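Local atomic coordinates of geranyltranstransferase (Staphylococcus aureus, PDB entry 1RTR), a protein that probably catalyses the condensation of geranyl diphosphate with isopentenyl diphosphate to give farnesyl diphosphate, a step of isoprenoid biosynthesis. Residues A[41-46]-A[92-97]; A[221-226]-A[249-254]; A[260-265]-A[283-288]. All blocks are in the same frame, centred on the assembly; numbering follows the deposited sequence.

In the fold
From the N terminus, contact 1 joins the loop between helices 30-38 and 45-56 to the small hairpin at 92-97, closing a loop filled largely by helices 45-56 and 65-83. Contact 2 follows after most of the helical bundle has been laid down; linking the end of helix 197-227 to the start of helix 245-270, it closes a connection that is largely unmodelled. Contact 3 uses 260-265, further along the same helix, and closes the link between helices 245-270 and 279-289 near the C terminus. The three loops follow in series, none nested or crossed; contacts 2 and 3 share helix 245-270, with centres 18 Å apart.

Contact 1 of 3, residues A[41-46]-A[92-97]; sequences GGKRIR and YRRGKL
Arg94 meets Gly41, Gly42 and Lys43 in a small polar contact at the protein surface, between the loop that leads into helix 45-56 and the tip of a beta hairpin. The hairpin turns through a type I' beta turn from Arg93 to Lys96, and Arg94, at one of its two central positions, reaches out of it to the glycines. Its NE gives a weak hydrogen bond to Gly41 O (3.3 Å, 151° at the hydrogen), with the carbonyl oxygen at the guanidinium edge, in plane. Beyond it NH1 comes to 3.5 Å from Gly42 CA, a close approach to a residue with no side chain in the way. Bends at chi2 (-147°) and chi3 (-124°) bring the guanidinium alongside this backbone. Lys43 crosses Arg94 at about a right angle, its NZ 3.9 Å from Arg94 NH2. Such a gathering of positive charge is consistent with a diphosphate pocket: in polyprenyl synthases the GGKR sequence and the RRG sequence that follows the first aspartate-rich motif help to bind substrate diphosphates. Next along the loop, Arg44 is the N-cap residue of helix 45-56 and turns inward to touch helix 6-18, with a salt bridge to Glu72 of helix 65-83. Arg93 pairs with Asp83 at the end of that same helix, while Arg46 packs between helices 65-83 and 179-193.

Contact 2 of 3, residues A[221-226]-A[249-254]; sequences LDCYGD and LGKDGA
The segments 221-226 and 249-254 belong to helices 197-227 and 245-270 and come nearest at Cys223 and Lys251, whose CA atoms are 7.7 Å apart. Helix 245-270 is kinked here: the N atoms of Lys251 and Asp252 lack the bond to the preceding turn, and Gly250 has a positive phi of 73°. Lys251 supplies one whole side of the contact through its aliphatic chain. Cys223 SG, set anti to its own backbone N (chi1 157°), touches Lys251 CG at 3.6 Å. CD already lies beside Tyr224 CE1, and the bend at chi3 (83°) carries CE to the same ring atom, at 4.1 Å. The side chains of Tyr224 and Lys251 cross at about a right angle; CE approaches the ring obliquely. This is sparse van der Waals packing at neighbouring helix ends of the isoprenoid synthase bundle; Asp222, which does not touch 249-254, closes a DDLLD sequence that is probably the second aspartate-rich motif of polyprenyl synthases. Crystal neighbours also touch Tyr224 and Lys251. The hydroxyl of Tyr224 is hydrogen-bonded to Glu255, one turn beyond Lys251. Lys251 also rests on Glu227 of helix 197-227, while the buried Ala254 packs against Leu220 of that helix.

Contact 3 of 3, residues A[260-265]-A[283-288]; sequences YHRDAA and EIVDLF
Around the guanidinium of Arg262 two carboxylates lie at the edge and in its plane: Asp286 of the facing helix and Asp263 of its own. NH2 makes a salt bridge to Asp286 OD2 at 3.1 Å; the guanidinium plane and the Asp286 carboxylate plane are 58° apart. NE donates to Asp263 OD2, also at 3.1 Å, with the carboxylate oxygen met nearly along its C-O axis. The two carboxylates offset the charge of the guanidinium and, gripping it through NE and NH2, fix its orientation. Arg262 also makes a cation-pi interaction with Tyr289. A second flat group, the His261 ring, has Tyr260 CD2 over the centre of one face, 3.7 Å above the plane.

The chain of Arg262 leaves the helix with CG anti to the backbone N (chi1 -177°), then bends at chi2 and chi3, bringing its charged end to Asp286. Together the three charged residues form a salt-bridge network along one margin of a helix pair: the axes of segments 260-265 and 283-288 approach to 10.4 Å and run antiparallel, at 177°. The pair belongs to the all-helical bundle of the isoprenoid synthase fold and joins helix 245-270 to helix 279-289 near the C terminus. Inside the charged margin the interface is apolar: the buried Val285 places CG2 4.1 Å from Ala265 CB, while its other methyl, CG1, faces the Arg262 backbone O and CG.

Helix 197-227 packs against both members of the pair. Val285 touches its Tyr206, and Phe288 meets Phe214 edge to face. His261 is hydrogen-bonded through ND1 to ND1 of His209, and Ile284 lies against Leu49 and Leu52 of helix 45-56.

Contact 1 of 3, residues A[41-46]-A[92-97]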
ATOM      1  N   GLY A  41      -6.564 -14.837 -13.673  1.00 70.75           N
ATOM      2  CA  GLY A  41      -7.544 -14.649 -14.718  1.00 70.92           C
ATOM      3  C   GLY A  41      -8.908 -14.504 -14.084  1.00 71.11           C
ATOM      4  O   GLY A  41      -9.411 -15.430 -13.425  1.00 71.55           O
ATOM      5  N   GLY A  42      -9.487 -13.323 -14.259  1.00 70.58           N
ATOM      6  CA  GLY A  42     -10.841 -13.059 -13.829  1.00 69.96           C
ATOM      7  C   GLY A  42     -11.581 -12.352 -14.940  1.00 69.51           C
ATOM      8  O   GLY A  42     -11.202 -12.439 -16.112  1.00 69.76           O
ATOM      9  N   LYS A  43     -12.639 -11.646 -14.561  1.00 68.56           N
ATOM     10  CA  LYS A  43     -13.464 -10.917 -15.509  1.00 67.67           C
ATOM     11  C   LYS A  43     -12.832  -9.555 -15.840  1.00 66.16           C
ATOM     12  O   LYS A  43     -13.081  -8.985 -16.912  1.00 66.08           O
ATOM     13  CB  LYS A  43     -14.889 -10.762 -14.942  1.00 68.48           C
ATOM     14  CG  LYS A  43     -15.487 -12.049 -14.291  1.00 70.47           C
ATOM     15  CD  LYS A  43     -16.768 -11.758 -13.442  1.00 74.06           C
ATOM     16  CE  LYS A  43     -17.871 -12.842 -13.610  1.00 75.39           C
ATOM     17  NZ  LYS A  43     -17.657 -14.069 -12.750  1.00 75.67           N
ATOM     18  N   ARG A  44     -12.007  -9.057 -14.909  1.00 64.24           N
ATOM     19  CA  ARG A  44     -11.289  -7.768 -15.015  1.00 62.19           C
ATOM     20  C   ARG A  44     -12.190  -6.535 -15.112  1.00 61.09           C
ATOM     21  O   ARG A  44     -11.837  -5.564 -15.788  1.00 61.22           O
ATOM     22  CB  ARG A  44     -10.275  -7.771 -16.181  1.00 61.85           C
ATOM     23  CG  ARG A  44      -9.373  -8.969 -16.251  1.00 60.59           C
ATOM     24  CD  ARG A  44      -8.333  -9.035 -15.175  1.00 61.23           C
ATOM     25  NE  ARG A  44      -7.321 -10.026 -15.502  1.00 63.17           N
ATOM     26  CZ  ARG A  44      -6.528 -10.618 -14.625  1.00 64.08           C
ATOM     27  NH1 ARG A  44      -5.638 -11.509 -15.041  1.00 64.68           N
ATOM     28  NH2 ARG A  44      -6.607 -10.321 -13.337  1.00 64.11           N
ATOM     29  N   ILE A  45     -13.340  -6.558 -14.437  1.00 59.84           N
ATOM     30  CA  ILE A  45     -14.328  -5.479 -14.585  1.00 58.29           C
ATOM     31  C   ILE A  45     -13.828  -4.141 -14.092  1.00 56.62           C
ATOM     32  O   ILE A  45     -14.168  -3.115 -14.675  1.00 55.58           O
ATOM     33  CB  ILE A  45     -15.689  -5.809 -13.924  1.00 58.84           C
ATOM     34  CG1 ILE A  45     -15.490  -6.440 -12.554  1.00 60.13           C
ATOM     35  CG2 ILE A  45     -16.544  -6.700 -14.824  1.00 59.86           C
ATOM     36  CD1 ILE A  45     -15.788  -5.476 -11.423  1.00 64.07           C
ATOM     37  N   ARG A  46     -13.014  -4.153 -13.032  1.00 55.47           N
ATOM     38  CA  ARG A  46     -12.521  -2.903 -12.440  1.00 54.26           C
ATOM     39  C   ARG A  46     -11.665  -2.109 -13.422  1.00 53.53           C
ATOM     40  O   ARG A  46     -12.011  -0.960 -13.718  1.00 53.14           O
ATOM     41  CB  ARG A  46     -11.793  -3.129 -11.115  1.00 54.16           C
ATOM     42  CG  ARG A  46     -12.703  -3.487  -9.974  1.00 53.29           C
ATOM     43  CD  ARG A  46     -11.991  -4.205  -8.865  1.00 53.05           C
ATOM     44  NE  ARG A  46     -12.909  -4.736  -7.870  1.00 54.73           N
ATOM     45  CZ  ARG A  46     -13.544  -5.901  -7.963  1.00 55.53           C
ATOM     46  NH1 ARG A  46     -14.355  -6.285  -6.987  1.00 55.67           N
ATOM     47  NH2 ARG A  46     -13.374  -6.685  -9.015  1.00 55.03           N
ATOM     48  N   TYR A  92      -9.017 -23.005  -2.802  1.00 77.41           N
ATOM     49  CA  TYR A  92      -9.269 -22.903  -4.238  1.00 77.76           C
ATOM     50  C   TYR A  92     -10.005 -21.615  -4.593  1.00 77.91           C
ATOM     51  O   TYR A  92     -10.806 -21.106  -3.805  1.00 77.74           O
ATOM     52  CB  TYR A  92     -10.071 -24.119  -4.740  1.00 77.76           C
ATOM     53  CG  TYR A  92      -9.268 -25.394  -4.806  1.00 78.06           C
ATOM     54  CD1 TYR A  92      -8.540 -25.720  -5.950  1.00 78.91           C
ATOM     55  CD2 TYR A  92      -9.223 -26.275  -3.717  1.00 78.92           C
ATOM     56  CE1 TYR A  92      -7.783 -26.893  -6.015  1.00 79.82           C
ATOM     57  CE2 TYR A  92      -8.472 -27.455  -3.769  1.00 79.43           C
ATOM     58  CZ  TYR A  92      -7.754 -27.755  -4.923  1.00 80.46           C
ATOM     59  OH  TYR A  92      -7.006 -28.912  -5.000  1.00 81.49           O
ATOM     60  N   ARG A  93      -9.710 -21.099  -5.783  1.00 78.27           N
ATOM     61  CA  ARG A  93     -10.409 -19.958  -6.361  1.00 78.76           C
ATOM     62  C   ARG A  93     -10.396 -20.138  -7.869  1.00 79.20           C
ATOM     63  O   ARG A  93      -9.331 -20.312  -8.466  1.00 79.32           O
ATOM     64  CB  ARG A  93      -9.731 -18.646  -5.971  1.00 78.68           C
ATOM     65  CG  ARG A  93     -10.490 -17.392  -6.389  1.00 78.89           C
ATOM     66  CD  ARG A  93      -9.795 -16.091  -6.012  1.00 78.77           C
ATOM     67  NE  ARG A  93      -9.875 -15.831  -4.578  1.00 78.95           N
ATOM     68  CZ  ARG A  93     -10.867 -15.172  -3.987  1.00 79.68           C
ATOM     69  NH1 ARG A  93     -10.850 -14.986  -2.675  1.00 79.78           N
ATOM     70  NH2 ARG A  93     -11.877 -14.688  -4.700  1.00 79.58           N
ATOM     71  N   ARG A  94     -11.584 -20.114  -8.474  1.00 79.75           N
ATOM     72  CA  ARG A  94     -11.760 -20.379  -9.905  1.00 80.31           C
ATOM     73  C   ARG A  94     -11.020 -21.638 -10.382  1.00 80.23           C
ATOM     74  O   ARG A  94     -10.323 -21.612 -11.401  1.00 80.26           O
ATOM     75  CB  ARG A  94     -11.354 -19.160 -10.743  1.00 80.53           C
ATOM     76  CG  ARG A  94     -12.461 -18.147 -10.913  1.00 82.23           C
ATOM     77  CD  ARG A  94     -12.444 -17.400 -12.249  1.00 85.14           C
ATOM     78  NE  ARG A  94     -12.404 -15.950 -12.052  1.00 86.92           N
ATOM     79  CZ  ARG A  94     -13.393 -15.216 -11.528  1.00 87.98           C
ATOM     80  NH1 ARG A  94     -13.236 -13.900 -11.387  1.00 88.39           N
ATOM     81  NH2 ARG A  94     -14.535 -15.784 -11.145  1.00 87.42           N
ATOM     82  N   GLY A  95     -11.160 -22.725  -9.624  1.00 80.11           N
ATOM     83  CA  GLY A  95     -10.604 -24.018 -10.005  1.00 80.03           C
ATOM     84  C   GLY A  95      -9.095 -24.199  -9.870  1.00 79.83           C
ATOM     85  O   GLY A  95      -8.566 -25.273 -10.187  1.00 80.03           O
ATOM     86  N   LYS A  96      -8.403 -23.161  -9.405  1.00 79.20           N
ATOM     87  CA  LYS A  96      -6.961 -23.221  -9.197  1.00 78.37           C
ATOM     88  C   LYS A  96      -6.634 -23.007  -7.723  1.00 77.46           C
ATOM     89  O   LYS A  96      -7.418 -22.405  -6.989  1.00 77.50           O
ATOM     90  CB  LYS A  96      -6.259 -22.174 -10.056  1.00 78.60           C
ATOM     91  CG  LYS A  96      -6.225 -22.506 -11.540  1.00 80.00           C
ATOM     92  CD  LYS A  96      -5.209 -21.621 -12.262  1.00 82.78           C
ATOM     93  CE  LYS A  96      -4.695 -22.277 -13.544  1.00 84.00           C
ATOM     94  NZ  LYS A  96      -4.362 -21.247 -14.577  1.00 84.70           N
ATOM     95  N   LEU A  97      -5.479 -23.511  -7.296  1.00 76.32           N
ATOM     96  CA  LEU A  97      -5.007 -23.345  -5.922  1.00 74.98           C
ATOM     97  C   LEU A  97      -4.714 -21.880  -5.615  1.00 73.87           C
ATOM     98  O   LEU A  97      -4.223 -21.142  -6.476  1.00 73.60           O
ATOM     99  CB  LEU A  97      -3.742 -24.176  -5.685  1.00 75.21           C
ATOM    100  CG  LEU A  97      -3.814 -25.703  -5.779  1.00 75.66           C
ATOM    101  CD1 LEU A  97      -2.434 -26.289  -6.044  1.00 75.38           C
ATOM    102  CD2 LEU A  97      -4.419 -26.296  -4.504  1.00 76.33           C
TER

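Contact 2 of 3, residues A[221-226]-A[249-254]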
ATOM      1  N   LEU A 221     -28.398 -14.999  -7.474  1.00 70.35           N
ATOM      2  CA  LEU A 221     -27.908 -16.172  -8.208  1.00 71.01           C
ATOM      3  C   LEU A 221     -27.596 -17.378  -7.315  1.00 71.38           C
ATOM      4  O   LEU A 221     -27.821 -18.515  -7.717  1.00 71.57           O
ATOM      5  CB  LEU A 221     -26.691 -15.808  -9.057  1.00 71.28           C
ATOM      6  CG  LEU A 221     -26.963 -15.316 -10.482  1.00 72.00           C
ATOM      7  CD1 LEU A 221     -25.682 -14.781 -11.093  1.00 72.09           C
ATOM      8  CD2 LEU A 221     -27.558 -16.420 -11.350  1.00 73.03           C
ATOM      9  N   ASP A 222     -27.092 -17.137  -6.105  1.00 72.19           N
ATOM     10  CA  ASP A 222     -26.861 -18.223  -5.142  1.00 72.97           C
ATOM     11  C   ASP A 222     -28.178 -18.855  -4.691  1.00 73.22           C
ATOM     12  O   ASP A 222     -28.247 -20.058  -4.436  1.00 73.18           O
ATOM     13  CB  ASP A 222     -26.084 -17.730  -3.912  1.00 73.13           C
ATOM     14  CG  ASP A 222     -24.589 -17.552  -4.178  1.00 74.23           C
ATOM     15  OD1 ASP A 222     -24.014 -18.260  -5.040  1.00 74.72           O
ATOM     16  OD2 ASP A 222     -23.901 -16.717  -3.547  1.00 75.90           O
ATOM     17  N   CYS A 223     -29.213 -18.025  -4.585  1.00 73.76           N
ATOM     18  CA  CYS A 223     -30.544 -18.485  -4.203  1.00 74.39           C
ATOM     19  C   CYS A 223     -31.271 -19.145  -5.387  1.00 74.31           C
ATOM     20  O   CYS A 223     -31.846 -20.222  -5.227  1.00 74.43           O
ATOM     21  CB  CYS A 223     -31.368 -17.340  -3.594  1.00 74.39           C
ATOM     22  SG  CYS A 223     -33.165 -17.560  -3.673  1.00 75.97           S
ATOM     23  N   TYR A 224     -31.240 -18.511  -6.561  1.00 74.31           N
ATOM     24  CA  TYR A 224     -31.796 -19.112  -7.770  1.00 74.58           C
ATOM     25  C   TYR A 224     -31.200 -20.501  -7.943  1.00 75.72           C
ATOM     26  O   TYR A 224     -31.918 -21.461  -8.247  1.00 75.72           O
ATOM     27  CB  TYR A 224     -31.481 -18.287  -9.017  1.00 73.94           C
ATOM     28  CG  TYR A 224     -32.165 -16.943  -9.125  1.00 71.60           C
ATOM     29  CD1 TYR A 224     -33.081 -16.506  -8.169  1.00 69.76           C
ATOM     30  CD2 TYR A 224     -31.877 -16.100 -10.190  1.00 69.77           C
ATOM     31  CE1 TYR A 224     -33.694 -15.263  -8.278  1.00 68.79           C
ATOM     32  CE2 TYR A 224     -32.476 -14.865 -10.311  1.00 69.57           C
ATOM     33  CZ  TYR A 224     -33.386 -14.448  -9.355  1.00 69.10           C
ATOM     34  OH  TYR A 224     -33.976 -13.211  -9.491  1.00 69.09           O
ATOM     35  N   GLY A 225     -29.888 -20.593  -7.735  1.00 76.91           N
ATOM     36  CA  GLY A 225     -29.162 -21.844  -7.816  1.00 78.63           C
ATOM     37  C   GLY A 225     -29.712 -22.918  -6.902  1.00 79.87           C
ATOM     38  O   GLY A 225     -29.867 -24.060  -7.319  1.00 79.98           O
ATOM     39  N   ASP A 226     -30.016 -22.554  -5.661  1.00 81.36           N
ATOM     40  CA  ASP A 226     -30.509 -23.519  -4.674  1.00 83.04           C
ATOM     41  C   ASP A 226     -31.920 -24.034  -4.983  1.00 83.83           C
ATOM     42  O   ASP A 226     -32.246 -25.191  -4.703  1.00 83.87           O
ATOM     43  CB  ASP A 226     -30.444 -22.924  -3.261  1.00 83.17           C
ATOM     44  CG  ASP A 226     -29.015 -22.782  -2.757  1.00 83.96           C
ATOM     45  OD1 ASP A 226     -28.164 -23.640  -3.105  1.00 84.54           O
ATOM     46  OD2 ASP A 226     -28.652 -21.842  -2.019  1.00 83.96           O
ATOM     47  N   LEU A 249     -34.173  -9.859   3.195  1.00 58.12           N
ATOM     48  CA  LEU A 249     -35.241  -9.204   2.460  1.00 58.53           C
ATOM     49  C   LEU A 249     -36.166 -10.229   1.827  1.00 58.87           C
ATOM     50  O   LEU A 249     -37.260  -9.898   1.348  1.00 58.66           O
ATOM     51  CB  LEU A 249     -34.640  -8.331   1.359  1.00 58.35           C
ATOM     52  CG  LEU A 249     -34.493  -6.814   1.494  1.00 58.41           C
ATOM     53  CD1 LEU A 249     -34.531  -6.312   2.928  1.00 57.49           C
ATOM     54  CD2 LEU A 249     -33.209  -6.388   0.809  1.00 58.48           C
ATOM     55  N   GLY A 250     -35.710 -11.474   1.831  1.00 59.44           N
ATOM     56  CA  GLY A 250     -36.318 -12.519   1.039  1.00 60.15           C
ATOM     57  C   GLY A 250     -35.970 -12.277  -0.416  1.00 60.85           C
ATOM     58  O   GLY A 250     -35.438 -11.213  -0.778  1.00 60.88           O
ATOM     59  N   LYS A 251     -36.292 -13.263  -1.246  1.00 61.15           N
ATOM     60  CA  LYS A 251     -36.003 -13.237  -2.665  1.00 61.46           C
ATOM     61  C   LYS A 251     -36.563 -12.019  -3.396  1.00 61.71           C
ATOM     62  O   LYS A 251     -35.850 -11.375  -4.165  1.00 62.06           O
ATOM     63  CB  LYS A 251     -36.534 -14.516  -3.287  1.00 61.77           C
ATOM     64  CG  LYS A 251     -35.694 -15.046  -4.410  1.00 62.68           C
ATOM     65  CD  LYS A 251     -36.527 -15.913  -5.319  1.00 65.18           C
ATOM     66  CE  LYS A 251     -37.291 -15.075  -6.327  1.00 66.67           C
ATOM     67  NZ  LYS A 251     -38.534 -15.778  -6.757  1.00 67.09           N
ATOM     68  N   ASP A 252     -37.827 -11.683  -3.161  1.00 62.15           N
ATOM     69  CA  ASP A 252     -38.455 -10.582  -3.902  1.00 62.30           C
ATOM     70  C   ASP A 252     -37.979  -9.227  -3.442  1.00 61.47           C
ATOM     71  O   ASP A 252     -37.927  -8.289  -4.236  1.00 61.65           O
ATOM     72  CB  ASP A 252     -39.981 -10.650  -3.845  1.00 62.87           C
ATOM     73  CG  ASP A 252     -40.520 -11.902  -4.488  1.00 65.57           C
ATOM     74  OD1 ASP A 252     -40.190 -12.156  -5.671  1.00 67.94           O
ATOM     75  OD2 ASP A 252     -41.261 -12.708  -3.876  1.00 69.48           O
ATOM     76  N   GLY A 253     -37.645  -9.125  -2.161  1.00 60.77           N
ATOM     77  CA  GLY A 253     -37.064  -7.910  -1.618  1.00 60.31           C
ATOM     78  C   GLY A 253     -35.722  -7.600  -2.260  1.00 59.78           C
ATOM     79  O   GLY A 253     -35.465  -6.455  -2.636  1.00 59.39           O
ATOM     80  N   ALA A 254     -34.887  -8.632  -2.396  1.00 59.51           N
ATOM     81  CA  ALA A 254     -33.597  -8.530  -3.072  1.00 59.69           C
ATOM     82  C   ALA A 254     -33.731  -8.101  -4.538  1.00 60.21           C
ATOM     83  O   ALA A 254     -33.086  -7.132  -4.967  1.00 60.07           O
ATOM     84  CB  ALA A 254     -32.829  -9.816  -2.952  1.00 59.30           C
TER

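Contact 3 of 3, residues A[260-265]-A[283-288]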
ATOM      1  N   TYR A 260     -34.032  -1.346  -8.111  1.00 57.77           N
ATOM      2  CA  TYR A 260     -33.909   0.037  -7.660  1.00 57.65           C
ATOM      3  C   TYR A 260     -32.517   0.643  -7.984  1.00 57.99           C
ATOM      4  O   TYR A 260     -32.410   1.786  -8.433  1.00 57.86           O
ATOM      5  CB  TYR A 260     -34.217   0.143  -6.164  1.00 57.41           C
ATOM      6  CG  TYR A 260     -33.595   1.364  -5.538  1.00 57.32           C
ATOM      7  CD1 TYR A 260     -34.141   2.630  -5.751  1.00 56.92           C
ATOM      8  CD2 TYR A 260     -32.427   1.261  -4.778  1.00 56.84           C
ATOM      9  CE1 TYR A 260     -33.551   3.761  -5.196  1.00 57.67           C
ATOM     10  CE2 TYR A 260     -31.833   2.384  -4.225  1.00 57.12           C
ATOM     11  CZ  TYR A 260     -32.398   3.628  -4.439  1.00 56.82           C
ATOM     12  OH  TYR A 260     -31.818   4.741  -3.891  1.00 57.38           O
ATOM     13  N   HIS A 261     -31.460  -0.125  -7.745  1.00 58.32           N
ATOM     14  CA  HIS A 261     -30.110   0.317  -8.068  1.00 59.11           C
ATOM     15  C   HIS A 261     -29.870   0.400  -9.584  1.00 60.10           C
ATOM     16  O   HIS A 261     -29.295   1.384 -10.079  1.00 59.07           O
ATOM     17  CB  HIS A 261     -29.084  -0.588  -7.386  1.00 58.81           C
ATOM     18  CG  HIS A 261     -28.978  -0.349  -5.918  1.00 57.89           C
ATOM     19  ND1 HIS A 261     -28.723   0.899  -5.390  1.00 58.07           N
ATOM     20  CD2 HIS A 261     -29.139  -1.180  -4.864  1.00 56.56           C
ATOM     21  CE1 HIS A 261     -28.714   0.821  -4.071  1.00 58.14           C
ATOM     22  NE2 HIS A 261     -28.965  -0.431  -3.727  1.00 57.84           N
ATOM     23  N   ARG A 262     -30.332  -0.634 -10.297  1.00 61.33           N
ATOM     24  CA  ARG A 262     -30.373  -0.651 -11.762  1.00 62.83           C
ATOM     25  C   ARG A 262     -31.006   0.636 -12.262  1.00 63.13           C
ATOM     26  O   ARG A 262     -30.431   1.328 -13.088  1.00 63.76           O
ATOM     27  CB  ARG A 262     -31.170  -1.875 -12.247  1.00 63.56           C
ATOM     28  CG  ARG A 262     -31.268  -2.106 -13.768  1.00 65.75           C
ATOM     29  CD  ARG A 262     -31.891  -0.952 -14.551  1.00 69.12           C
ATOM     30  NE  ARG A 262     -33.168  -1.267 -15.202  1.00 71.36           N
ATOM     31  CZ  ARG A 262     -33.294  -1.950 -16.336  1.00 71.45           C
ATOM     32  NH1 ARG A 262     -34.495  -2.148 -16.848  1.00 70.80           N
ATOM     33  NH2 ARG A 262     -32.226  -2.438 -16.960  1.00 73.13           N
ATOM     34  N   ASP A 263     -32.172   0.978 -11.724  1.00 63.50           N
ATOM     35  CA  ASP A 263     -32.916   2.135 -12.194  1.00 63.85           C
ATOM     36  C   ASP A 263     -32.222   3.436 -11.871  1.00 63.55           C
ATOM     37  O   ASP A 263     -32.245   4.363 -12.669  1.00 63.44           O
ATOM     38  CB  ASP A 263     -34.341   2.139 -11.622  1.00 64.27           C
ATOM     39  CG  ASP A 263     -35.233   1.103 -12.273  1.00 65.61           C
ATOM     40  OD1 ASP A 263     -36.370   0.909 -11.792  1.00 67.72           O
ATOM     41  OD2 ASP A 263     -34.882   0.423 -13.267  1.00 68.19           O
ATOM     42  N   ALA A 264     -31.612   3.510 -10.694  1.00 63.95           N
ATOM     43  CA  ALA A 264     -30.923   4.731 -10.263  1.00 64.08           C
ATOM     44  C   ALA A 264     -29.620   4.936 -11.045  1.00 63.86           C
ATOM     45  O   ALA A 264     -29.251   6.067 -11.344  1.00 63.43           O
ATOM     46  CB  ALA A 264     -30.674   4.716  -8.752  1.00 63.94           C
ATOM     47  N   ALA A 265     -28.955   3.830 -11.383  1.00 64.14           N
ATOM     48  CA  ALA A 265     -27.776   3.850 -12.248  1.00 64.69           C
ATOM     49  C   ALA A 265     -28.151   4.394 -13.621  1.00 65.21           C
ATOM     50  O   ALA A 265     -27.632   5.443 -14.032  1.00 65.48           O
ATOM     51  CB  ALA A 265     -27.169   2.461 -12.373  1.00 64.53           C
ATOM     52  N   GLU A 283     -24.180  -0.293 -20.898  1.00 70.48           N
ATOM     53  CA  GLU A 283     -23.973  -1.711 -21.190  1.00 70.93           C
ATOM     54  C   GLU A 283     -23.458  -2.489 -19.975  1.00 70.55           C
ATOM     55  O   GLU A 283     -23.823  -3.649 -19.788  1.00 70.25           O
ATOM     56  CB  GLU A 283     -23.022  -1.884 -22.372  1.00 71.54           C
ATOM     57  CG  GLU A 283     -23.525  -2.800 -23.481  1.00 74.06           C
ATOM     58  CD  GLU A 283     -22.923  -2.444 -24.833  1.00 77.80           C
ATOM     59  OE1 GLU A 283     -23.694  -2.129 -25.778  1.00 78.30           O
ATOM     60  OE2 GLU A 283     -21.669  -2.467 -24.946  1.00 79.44           O
ATOM     61  N   ILE A 284     -22.611  -1.852 -19.161  1.00 70.47           N
ATOM     62  CA  ILE A 284     -22.093  -2.485 -17.944  1.00 70.47           C
ATOM     63  C   ILE A 284     -23.198  -2.660 -16.898  1.00 70.57           C
ATOM     64  O   ILE A 284     -23.263  -3.701 -16.240  1.00 70.16           O
ATOM     65  CB  ILE A 284     -20.858  -1.720 -17.377  1.00 70.69           C
ATOM     66  CG1 ILE A 284     -19.583  -2.196 -18.064  1.00 70.13           C
ATOM     67  CG2 ILE A 284     -20.702  -1.904 -15.854  1.00 70.15           C
ATOM     68  CD1 ILE A 284     -18.686  -1.064 -18.468  1.00 70.54           C
ATOM     69  N   VAL A 285     -24.063  -1.654 -16.768  1.00 70.93           N
ATOM     70  CA  VAL A 285     -25.255  -1.752 -15.923  1.00 71.79           C
ATOM     71  C   VAL A 285     -26.053  -3.006 -16.259  1.00 72.64           C
ATOM     72  O   VAL A 285     -26.457  -3.746 -15.360  1.00 72.44           O
ATOM     73  CB  VAL A 285     -26.196  -0.537 -16.073  1.00 71.70           C
ATOM     74  CG1 VAL A 285     -27.462  -0.732 -15.232  1.00 71.66           C
ATOM     75  CG2 VAL A 285     -25.498   0.745 -15.680  1.00 71.66           C
ATOM     76  N   ASP A 286     -26.260  -3.248 -17.554  1.00 73.75           N
ATOM     77  CA  ASP A 286     -27.051  -4.397 -17.984  1.00 75.17           C
ATOM     78  C   ASP A 286     -26.357  -5.737 -17.755  1.00 75.86           C
ATOM     79  O   ASP A 286     -27.018  -6.750 -17.533  1.00 75.96           O
ATOM     80  CB  ASP A 286     -27.556  -4.234 -19.430  1.00 75.24           C
ATOM     81  CG  ASP A 286     -28.842  -3.385 -19.515  1.00 76.03           C
ATOM     82  OD1 ASP A 286     -29.061  -2.762 -20.574  1.00 76.64           O
ATOM     83  OD2 ASP A 286     -29.688  -3.271 -18.585  1.00 75.97           O
ATOM     84  N   LEU A 287     -25.028  -5.737 -17.779  1.00 77.24           N
ATOM     85  CA  LEU A 287     -24.260  -6.946 -17.470  1.00 78.61           C
ATOM     86  C   LEU A 287     -24.350  -7.287 -15.979  1.00 79.25           C
ATOM     87  O   LEU A 287     -24.465  -8.454 -15.608  1.00 79.14           O
ATOM     88  CB  LEU A 287     -22.799  -6.811 -17.928  1.00 78.69           C
ATOM     89  CG  LEU A 287     -22.338  -7.945 -18.859  1.00 79.89           C
ATOM     90  CD1 LEU A 287     -21.916  -7.443 -20.252  1.00 79.99           C
ATOM     91  CD2 LEU A 287     -21.235  -8.782 -18.215  1.00 81.13           C
ATOM     92  N   PHE A 288     -24.311  -6.255 -15.140  1.00 80.48           N
ATOM     93  CA  PHE A 288     -24.497  -6.400 -13.697  1.00 81.82           C
ATOM     94  C   PHE A 288     -25.936  -6.826 -13.386  1.00 82.48           C
ATOM     95  O   PHE A 288     -26.180  -7.547 -12.415  1.00 82.52           O
ATOM     96  CB  PHE A 288     -24.202  -5.070 -12.983  1.00 82.01           C
ATOM     97  CG  PHE A 288     -22.741  -4.829 -12.673  1.00 83.04           C
ATOM     98  CD1 PHE A 288     -22.376  -4.179 -11.493  1.00 84.10           C
ATOM     99  CD2 PHE A 288     -21.733  -5.223 -13.558  1.00 83.63           C
ATOM    100  CE1 PHE A 288     -21.031  -3.937 -11.191  1.00 84.48           C
ATOM    101  CE2 PHE A 288     -20.392  -4.984 -13.267  1.00 83.85           C
ATOM    102  CZ  PHE A 288     -20.039  -4.338 -12.079  1.00 84.03           C
TER